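Local coordinates for protein ribonuclease (Nicotiana glutinosa, PDB 1IYB) that probably cleaves single-stranded RNA as a ribonuclease of the T2 family and binds guanosine monophosphate in its active-site cleft, at residues 29-43 with 79-93. Residues are numbered along the deposited sequence; the frame is centred on the assembly and turned at random.
Sequences CYPKTGKPASDFGIH and NWPTLACPSGTGSAF. With 5GP (guanosine-5'-monophosphate), chain C.
I42 lies over one face of the W80 ring: CG2 of I42 stands 3.5 Å from the centroid of the six-membered ring of W80, 12° off its normal, a CH-pi contact. The branch gets there because CG2 is anti to the backbone N, while CG1 lies close to N79 O. That carbonyl O accepts a hydrogen bond from I42 N at 2.9 Å, fixing the start of strand 41-48 against the end of helix 73-79. W80 NE1 adds a weak, bent bond to H43 O and also lies over one face of F93, at its rim. The other face of F93 carries the guanine, with CE1 of F93 3.5 Å from 5GP C4. An alanine in place of W80 would probably leave I42 CG2 without its aromatic face and H43 O without its weak N-H donor, and remove the contact behind F93, freeing that ring to shift under the base. H43 meets the F93 edge through CD2, the planes inclined at 47°, and its ND1 is bonded to Q176.

At the far end, the C29–C85 disulfide (chi3 94°) and the bond from C29 N to L83 O, 2.9 Å, tie the two loops together. S87 OG donates to Y30 O at 2.7 Å, approaching the carbonyl O close to end-on. Between the ends, P36 CG touches CD2 of L83 and CB of P81, each 4.0 Å away. Fastened at both ends, segment 79-93 probably presents T82 OG1 and L83 N to the base in a fixed position: T82 OG1 donates to guanine N7 and L83 N to O6. N7 is an acceptor common to the purines, whereas O6 accepts where adenine carries an amino group, so the L83 N–O6 bond is the one that would tell guanine from adenine.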
ATOM      1  N   CYS A  29       8.733  17.707 -13.114  1.00  8.60           N
ATOM      2  CA  CYS A  29      10.069  18.178 -13.466  1.00  9.86           C
ATOM      3  C   CYS A  29      10.712  17.229 -14.466  1.00 10.57           C
ATOM      4  O   CYS A  29      10.637  16.010 -14.304  1.00  9.40           O
ATOM      5  CB  CYS A  29      10.955  18.248 -12.217  1.00 11.42           C
ATOM      6  SG  CYS A  29      10.596  19.650 -11.113  1.00 11.49           S
ATOM      7  N   TYR A  30      11.338  17.778 -15.501  1.00  9.52           N
ATOM      8  CA  TYR A  30      12.002  16.934 -16.486  1.00  8.44           C
ATOM      9  C   TYR A  30      13.277  16.374 -15.865  1.00  8.43           C
ATOM     10  O   TYR A  30      13.834  16.963 -14.936  1.00  8.16           O
ATOM     11  CB  TYR A  30      12.396  17.733 -17.734  1.00  7.51           C
ATOM     12  CG  TYR A  30      11.256  18.384 -18.487  1.00  9.71           C
ATOM     13  CD1 TYR A  30       9.967  17.849 -18.460  1.00 10.70           C
ATOM     14  CD2 TYR A  30      11.483  19.511 -19.271  1.00 10.90           C
ATOM     15  CE1 TYR A  30       8.932  18.429 -19.201  1.00 10.56           C
ATOM     16  CE2 TYR A  30      10.462  20.096 -20.012  1.00 11.91           C
ATOM     17  CZ  TYR A  30       9.193  19.553 -19.973  1.00 11.82           C
ATOM     18  OH  TYR A  30       8.191  20.137 -20.713  1.00 13.29           O
ATOM     19  N   PRO A  31      13.746  15.218 -16.356  1.00  7.42           N
ATOM     20  CA  PRO A  31      14.975  14.621 -15.821  1.00  8.49           C
ATOM     21  C   PRO A  31      16.107  15.630 -16.021  1.00  8.54           C
ATOM     22  O   PRO A  31      15.970  16.567 -16.809  1.00  7.83           O
ATOM     23  CB  PRO A  31      15.159  13.372 -16.681  1.00  9.02           C
ATOM     24  CG  PRO A  31      13.752  13.003 -17.040  1.00 10.27           C
ATOM     25  CD  PRO A  31      13.126  14.336 -17.359  1.00  8.25           C
ATOM     26  N   LYS A  32      17.219  15.442 -15.320  1.00  8.97           N
ATOM     27  CA  LYS A  32      18.341  16.368 -15.440  1.00 10.04           C
ATOM     28  C   LYS A  32      18.822  16.548 -16.874  1.00  9.61           C
ATOM     29  O   LYS A  32      19.294  17.624 -17.246  1.00 10.72           O
ATOM     30  CB  LYS A  32      19.514  15.899 -14.581  1.00 11.45           C
ATOM     31  CG  LYS A  32      19.222  15.869 -13.095  1.00 14.89           C
ATOM     32  CD  LYS A  32      20.496  15.621 -12.309  1.00 18.16           C
ATOM     33  CE  LYS A  32      20.230  15.582 -10.819  1.00 20.00           C
ATOM     34  NZ  LYS A  32      21.502  15.420 -10.061  1.00 22.06           N
ATOM     35  N   THR A  33      18.697  15.491 -17.670  1.00 10.12           N
ATOM     36  CA  THR A  33      19.134  15.509 -19.063  1.00  9.06           C
ATOM     37  C   THR A  33      18.217  16.253 -20.040  1.00  9.41           C
ATOM     38  O   THR A  33      18.564  16.413 -21.215  1.00  9.25           O
ATOM     39  CB  THR A  33      19.363  14.069 -19.581  1.00 10.01           C
ATOM     40  OG1 THR A  33      18.202  13.268 -19.314  1.00 15.06           O
ATOM     41  CG2 THR A  33      20.571  13.448 -18.890  1.00 12.36           C
ATOM     42  N   GLY A  34      17.059  16.707 -19.562  1.00  6.80           N
ATOM     43  CA  GLY A  34      16.149  17.450 -20.418  1.00  5.60           C
ATOM     44  C   GLY A  34      14.782  16.841 -20.658  1.00  6.37           C
ATOM     45  O   GLY A  34      14.444  15.778 -20.132  1.00  6.97           O
ATOM     46  N   LYS A  35      13.990  17.532 -21.470  1.00  5.82           N
ATOM     47  CA  LYS A  35      12.640  17.092 -21.803  1.00  7.06           C
ATOM     48  C   LYS A  35      12.645  15.719 -22.464  1.00  7.91           C
ATOM     49  O   LYS A  35      13.305  15.515 -23.481  1.00  8.28           O
ATOM     50  CB  LYS A  35      11.982  18.097 -22.750  1.00  8.44           C
ATOM     51  CG  LYS A  35      10.536  17.771 -23.088  1.00 11.19           C
ATOM     52  CD  LYS A  35      10.016  18.676 -24.197  1.00 13.14           C
ATOM     53  CE  LYS A  35       8.549  18.398 -24.490  1.00 15.81           C
ATOM     54  NZ  LYS A  35       8.077  19.150 -25.688  1.00 16.03           N
ATOM     55  N   PRO A  36      11.908  14.756 -21.891  1.00  7.55           N
ATOM     56  CA  PRO A  36      11.863  13.415 -22.482  1.00  8.48           C
ATOM     57  C   PRO A  36      11.196  13.465 -23.854  1.00  9.92           C
ATOM     58  O   PRO A  36      10.500  14.431 -24.177  1.00  9.57           O
ATOM     59  CB  PRO A  36      11.018  12.624 -21.485  1.00  9.04           C
ATOM     60  CG  PRO A  36      11.248  13.342 -20.183  1.00  7.71           C
ATOM     61  CD  PRO A  36      11.202  14.788 -20.599  1.00  7.90           C
ATOM     62  N   ALA A  37      11.412  12.428 -24.656  1.00 10.96           N
ATOM     63  CA  ALA A  37      10.795  12.354 -25.974  1.00 12.79           C
ATOM     64  C   ALA A  37       9.283  12.328 -25.777  1.00 13.69           C
ATOM     65  O   ALA A  37       8.796  11.838 -24.758  1.00 11.65           O
ATOM     66  CB  ALA A  37      11.248  11.095 -26.691  1.00 13.38           C
ATOM     67  N   SER A  38       8.542  12.856 -26.748  1.00 13.19           N
ATOM     68  CA  SER A  38       7.086  12.878 -26.660  1.00 14.27           C
ATOM     69  C   SER A  38       6.483  11.517 -26.984  1.00 14.33           C
ATOM     70  O   SER A  38       5.776  11.355 -27.981  1.00 16.04           O
ATOM     71  CB  SER A  38       6.507  13.940 -27.600  1.00 16.20           C
ATOM     72  OG  SER A  38       6.859  15.241 -27.165  1.00 20.17           O
ATOM     73  N   ASP A  39       6.772  10.542 -26.130  1.00 12.00           N
ATOM     74  CA  ASP A  39       6.261   9.186 -26.287  1.00 10.91           C
ATOM     75  C   ASP A  39       5.813   8.727 -24.910  1.00  8.27           C
ATOM     76  O   ASP A  39       6.133   9.362 -23.900  1.00  7.08           O
ATOM     77  CB  ASP A  39       7.360   8.232 -26.765  1.00 15.37           C
ATOM     78  CG  ASP A  39       8.169   8.791 -27.915  1.00 19.78           C
ATOM     79  OD1 ASP A  39       7.567   9.248 -28.908  1.00 22.97           O
ATOM     80  OD2 ASP A  39       9.416   8.763 -27.822  1.00 23.81           O
ATOM     81  N   PHE A  40       5.057   7.636 -24.856  1.00  7.08           N
ATOM     82  CA  PHE A  40       4.659   7.121 -23.558  1.00  6.76           C
ATOM     83  C   PHE A  40       5.940   6.624 -22.895  1.00  6.30           C
ATOM     84  O   PHE A  40       6.889   6.228 -23.577  1.00  7.34           O
ATOM     85  CB  PHE A  40       3.687   5.944 -23.696  1.00  6.85           C
ATOM     86  CG  PHE A  40       2.275   6.350 -24.007  1.00  7.31           C
ATOM     87  CD1 PHE A  40       1.903   6.703 -25.301  1.00  7.44           C
ATOM     88  CD2 PHE A  40       1.315   6.378 -23.002  1.00  8.70           C
ATOM     89  CE1 PHE A  40       0.590   7.079 -25.592  1.00  8.08           C
ATOM     90  CE2 PHE A  40      -0.006   6.753 -23.283  1.00  6.74           C
ATOM     91  CZ  PHE A  40      -0.364   7.103 -24.579  1.00  8.21           C
ATOM     92  N   GLY A  41       5.969   6.661 -21.568  1.00  4.41           N
ATOM     93  CA  GLY A  41       7.125   6.171 -20.839  1.00  5.51           C
ATOM     94  C   GLY A  41       6.667   5.050 -19.925  1.00  5.07           C
ATOM     95  O   GLY A  41       5.490   4.978 -19.575  1.00  6.60           O
ATOM     96  N   ILE A  42       7.580   4.165 -19.548  1.00  5.51           N
ATOM     97  CA  ILE A  42       7.236   3.061 -18.658  1.00  4.67           C
ATOM     98  C   ILE A  42       6.949   3.579 -17.251  1.00  4.50           C
ATOM     99  O   ILE A  42       7.645   4.461 -16.755  1.00  5.41           O
ATOM    100  CB  ILE A  42       8.409   2.055 -18.530  1.00  3.92           C
ATOM    101  CG1 ILE A  42       8.721   1.426 -19.890  1.00  5.23           C
ATOM    102  CG2 ILE A  42       8.063   0.979 -17.498  1.00  4.98           C
ATOM    103  CD1 ILE A  42      10.023   0.649 -19.911  1.00  5.93           C
ATOM    104  N   HIS A  43       5.899   3.065 -16.620  1.00  5.83           N
ATOM    105  CA  HIS A  43       5.640   3.429 -15.236  1.00  5.28           C
ATOM    106  C   HIS A  43       6.179   2.214 -14.479  1.00  6.24           C
ATOM    107  O   HIS A  43       7.051   2.348 -13.621  1.00  6.99           O
ATOM    108  CB  HIS A  43       4.150   3.632 -14.942  1.00  6.03           C
ATOM    109  CG  HIS A  43       3.879   4.075 -13.536  1.00  6.28           C
ATOM    110  ND1 HIS A  43       2.686   4.647 -13.148  1.00  7.39           N
ATOM    111  CD2 HIS A  43       4.648   4.018 -12.421  1.00  7.95           C
ATOM    112  CE1 HIS A  43       2.732   4.923 -11.856  1.00  7.09           C
ATOM    113  NE2 HIS A  43       3.912   4.551 -11.391  1.00  6.98           N
ATOM    114  N   ASN A  79      13.520   5.213 -22.118  1.00  7.30           N
ATOM    115  CA  ASN A  79      12.171   4.667 -22.021  1.00  6.77           C
ATOM    116  C   ASN A  79      11.454   4.662 -20.680  1.00  6.38           C
ATOM    117  O   ASN A  79      10.251   4.385 -20.628  1.00  6.89           O
ATOM    118  CB  ASN A  79      12.171   3.237 -22.563  1.00  7.93           C
ATOM    119  CG  ASN A  79      12.518   3.177 -24.032  1.00 10.08           C
ATOM    120  OD1 ASN A  79      13.681   3.017 -24.410  1.00 13.93           O
ATOM    121  ND2 ASN A  79      11.505   3.322 -24.872  1.00  9.59           N
ATOM    122  N   TRP A  80      12.176   4.964 -19.608  1.00  6.48           N
ATOM    123  CA  TRP A  80      11.599   4.956 -18.262  1.00  4.66           C
ATOM    124  C   TRP A  80      11.973   6.240 -17.517  1.00  6.17           C
ATOM    125  O   TRP A  80      12.513   6.191 -16.412  1.00  6.73           O
ATOM    126  CB  TRP A  80      12.150   3.749 -17.503  1.00  6.30           C
ATOM    127  CG  TRP A  80      11.289   3.211 -16.403  1.00  5.15           C
ATOM    128  CD1 TRP A  80      10.516   3.918 -15.526  1.00  5.97           C
ATOM    129  CD2 TRP A  80      11.167   1.836 -16.028  1.00  5.44           C
ATOM    130  NE1 TRP A  80       9.918   3.063 -14.624  1.00  5.89           N
ATOM    131  CE2 TRP A  80      10.302   1.780 -14.911  1.00  5.69           C
ATOM    132  CE3 TRP A  80      11.706   0.642 -16.531  1.00  7.40           C
ATOM    133  CZ2 TRP A  80       9.965   0.575 -14.287  1.00  5.36           C
ATOM    134  CZ3 TRP A  80      11.372  -0.552 -15.914  1.00  6.59           C
ATOM    135  CH2 TRP A  80      10.507  -0.577 -14.801  1.00  5.89           C
ATOM    136  N   PRO A  81      11.687   7.409 -18.108  1.00  6.01           N
ATOM    137  CA  PRO A  81      12.039   8.657 -17.425  1.00  5.96           C
ATOM    138  C   PRO A  81      11.195   8.978 -16.201  1.00  6.79           C
ATOM    139  O   PRO A  81      10.046   8.544 -16.089  1.00  8.06           O
ATOM    140  CB  PRO A  81      11.860   9.707 -18.518  1.00  6.67           C
ATOM    141  CG  PRO A  81      10.707   9.155 -19.307  1.00  6.93           C
ATOM    142  CD  PRO A  81      11.060   7.680 -19.415  1.00  4.95           C
ATOM    143  N   THR A  82      11.784   9.740 -15.286  1.00  7.76           N
ATOM    144  CA  THR A  82      11.077  10.181 -14.093  1.00  6.83           C
ATOM    145  C   THR A  82      10.656  11.626 -14.349  1.00  7.41           C
ATOM    146  O   THR A  82      11.412  12.410 -14.932  1.00  8.41           O
ATOM    147  CB  THR A  82      11.962  10.129 -12.827  1.00  6.92           C
ATOM    148  OG1 THR A  82      11.216  10.643 -11.717  1.00  9.67           O
ATOM    149  CG2 THR A  82      13.227  10.965 -13.005  1.00  7.93           C
ATOM    150  N   LEU A  83       9.439  11.966 -13.936  1.00  7.99           N
ATOM    151  CA  LEU A  83       8.920  13.313 -14.126  1.00  7.87           C
ATOM    152  C   LEU A  83       8.608  13.979 -12.788  1.00  8.52           C
ATOM    153  O   LEU A  83       7.918  14.992 -12.737  1.00  8.33           O
ATOM    154  CB  LEU A  83       7.666  13.272 -15.003  1.00  8.76           C
ATOM    155  CG  LEU A  83       7.903  12.837 -16.451  1.00 10.96           C
ATOM    156  CD1 LEU A  83       6.570  12.640 -17.159  1.00 12.18           C
ATOM    157  CD2 LEU A  83       8.742  13.886 -17.168  1.00 11.83           C
ATOM    158  N   ALA A  84       9.129  13.407 -11.708  1.00 10.04           N
ATOM    159  CA  ALA A  84       8.908  13.957 -10.373  1.00  9.97           C
ATOM    160  C   ALA A  84       9.898  15.088 -10.076  1.00 11.67           C
ATOM    161  O   ALA A  84      10.952  15.188 -10.703  1.00 11.87           O
ATOM    162  CB  ALA A  84       9.044  12.853  -9.328  1.00 12.39           C
ATOM    163  N   CYS A  85       9.553  15.943  -9.117  1.00 12.11           N
ATOM    164  CA  CYS A  85      10.421  17.056  -8.743  1.00 12.32           C
ATOM    165  C   CYS A  85      11.171  16.772  -7.446  1.00 12.08           C
ATOM    166  O   CYS A  85      10.638  16.131  -6.543  1.00 14.55           O
ATOM    167  CB  CYS A  85       9.606  18.336  -8.561  1.00 11.66           C
ATOM    168  SG  CYS A  85       8.940  19.070 -10.087  1.00 13.95           S
ATOM    169  N   PRO A  86      12.421  17.255  -7.336  1.00 11.92           N
ATOM    170  CA  PRO A  86      13.142  18.031  -8.350  1.00 11.95           C
ATOM    171  C   PRO A  86      13.696  17.120  -9.444  1.00 10.99           C
ATOM    172  O   PRO A  86      13.679  15.900  -9.299  1.00 12.76           O
ATOM    173  CB  PRO A  86      14.243  18.702  -7.537  1.00 12.70           C
ATOM    174  CG  PRO A  86      14.579  17.650  -6.541  1.00 12.31           C
ATOM    175  CD  PRO A  86      13.218  17.149  -6.099  1.00 12.36           C
ATOM    176  N   SER A  87      14.184  17.715 -10.531  1.00 10.31           N
ATOM    177  CA  SER A  87      14.735  16.950 -11.648  1.00 10.16           C
ATOM    178  C   SER A  87      15.637  15.826 -11.157  1.00 10.55           C
ATOM    179  O   SER A  87      16.580  16.063 -10.400  1.00 11.22           O
ATOM    180  CB  SER A  87      15.530  17.865 -12.581  1.00 11.65           C
ATOM    181  OG  SER A  87      14.691  18.854 -13.154  1.00 15.59           O
ATOM    182  N   GLY A  88      15.352  14.602 -11.594  1.00  9.24           N
ATOM    183  CA  GLY A  88      16.149  13.467 -11.157  1.00  9.57           C
ATOM    184  C   GLY A  88      16.864  12.704 -12.256  1.00 10.00           C
ATOM    185  O   GLY A  88      16.765  13.048 -13.434  1.00 10.39           O
ATOM    186  N   THR A  89      17.594  11.666 -11.859  1.00 10.51           N
ATOM    187  CA  THR A  89      18.328  10.828 -12.803  1.00  9.87           C
ATOM    188  C   THR A  89      17.422   9.699 -13.286  1.00 10.38           C
ATOM    189  O   THR A  89      17.570   9.201 -14.409  1.00  9.82           O
ATOM    190  CB  THR A  89      19.561  10.177 -12.145  1.00 10.07           C
ATOM    191  OG1 THR A  89      19.130   9.299 -11.094  1.00 11.42           O
ATOM    192  CG2 THR A  89      20.488  11.236 -11.563  1.00  9.40           C
ATOM    193  N   GLY A  90      16.495   9.304 -12.417  1.00 10.02           N
ATOM    194  CA  GLY A  90      15.578   8.219 -12.716  1.00 10.59           C
ATOM    195  C   GLY A  90      15.738   7.079 -11.720  1.00  9.40           C
ATOM    196  O   GLY A  90      14.812   6.296 -11.506  1.00  7.75           O
ATOM    197  N   SER A  91      16.905   7.003 -11.083  1.00  9.94           N
ATOM    198  CA  SER A  91      17.196   5.940 -10.117  1.00 10.54           C
ATOM    199  C   SER A  91      16.195   5.774  -8.972  1.00  9.52           C
ATOM    200  O   SER A  91      15.881   4.647  -8.592  1.00 10.46           O
ATOM    201  CB  SER A  91      18.601   6.126  -9.538  1.00 12.59           C
ATOM    202  OG  SER A  91      19.585   5.931 -10.537  1.00 14.01           O
ATOM    203  N   ALA A  92      15.703   6.876  -8.414  1.00  8.66           N
ATOM    204  CA  ALA A  92      14.739   6.787  -7.318  1.00  8.99           C
ATOM    205  C   ALA A  92      13.442   6.151  -7.813  1.00  8.89           C
ATOM    206  O   ALA A  92      12.795   5.385  -7.097  1.00  9.01           O
ATOM    207  CB  ALA A  92      14.460   8.172  -6.741  1.00  9.83           C
ATOM    208  N   PHE A  93      13.071   6.471  -9.048  1.00  7.71           N
ATOM    209  CA  PHE A  93      11.854   5.940  -9.649  1.00  7.90           C
ATOM    210  C   PHE A  93      12.030   4.442  -9.911  1.00  6.98           C
ATOM    211  O   PHE A  93      11.173   3.635  -9.544  1.00  5.90           O
ATOM    212  CB  PHE A  93      11.571   6.707 -10.951  1.00  7.70           C
ATOM    213  CG  PHE A  93      10.244   6.385 -11.602  1.00  7.60           C
ATOM    214  CD1 PHE A  93       9.180   5.868 -10.870  1.00  7.99           C
ATOM    215  CD2 PHE A  93      10.053   6.655 -12.955  1.00  7.78           C
ATOM    216  CE1 PHE A  93       7.945   5.627 -11.474  1.00  7.95           C
ATOM    217  CE2 PHE A  93       8.823   6.418 -13.572  1.00  7.48           C
ATOM    218  CZ  PHE A  93       7.765   5.902 -12.828  1.00  7.97           C
TER
HETATM  219  P   5GP C1295       3.239   2.903  -8.108  1.00 17.27           P
HETATM  220  O1P 5GP C1295       2.588   2.049  -7.110  1.00 22.43           O
HETATM  221  O2P 5GP C1295       4.229   2.136  -8.963  1.00 17.29           O
HETATM  222  O3P 5GP C1295       2.166   3.619  -8.999  1.00 15.46           O
HETATM  223  O5' 5GP C1295       4.074   4.143  -7.441  1.00 23.32           O
HETATM  224  C5' 5GP C1295       4.656   5.217  -8.269  1.00 23.26           C
HETATM  225  C4' 5GP C1295       5.413   6.304  -7.469  1.00 23.80           C
HETATM  226  O4' 5GP C1295       6.685   6.564  -8.216  1.00 22.23           O
HETATM  227  C3' 5GP C1295       4.811   7.700  -7.329  1.00 25.00           C
HETATM  228  O3' 5GP C1295       3.905   7.829  -6.244  1.00 27.95           O
HETATM  229  C2' 5GP C1295       6.018   8.628  -7.152  1.00 22.11           C
HETATM  230  O2' 5GP C1295       6.419   8.743  -5.770  1.00 25.46           O
HETATM  231  C1' 5GP C1295       7.077   7.964  -8.018  1.00 19.37           C
HETATM  232  N9  5GP C1295       7.480   8.604  -9.309  1.00 13.15           N
HETATM  233  C8  5GP C1295       8.693   9.136  -9.686  1.00 12.91           C
HETATM  234  N7  5GP C1295       8.772   9.537 -10.937  1.00 10.16           N
HETATM  235  C5  5GP C1295       7.484   9.238 -11.423  1.00 10.74           C
HETATM  236  C6  5GP C1295       6.953   9.446 -12.740  1.00  9.86           C
HETATM  237  O6  5GP C1295       7.514   9.931 -13.716  1.00  9.06           O
HETATM  238  N1  5GP C1295       5.596   9.006 -12.832  1.00 11.19           N
HETATM  239  C2  5GP C1295       4.885   8.444 -11.773  1.00 13.01           C
HETATM  240  N2  5GP C1295       3.617   8.101 -12.083  1.00 11.66           N
HETATM  241  N3  5GP C1295       5.381   8.246 -10.537  1.00 12.50           N
HETATM  242  C4  5GP C1295       6.688   8.669 -10.436  1.00 12.57           C
HETATM  243  O   HOH W   1      12.659  14.439 -12.712  1.00  6.42           O
HETATM  244  O   HOH W   2      18.786  12.955 -15.975  1.00 20.11           O
HETATM  245  O   HOH W   3       8.352   7.014 -17.719  1.00  6.82           O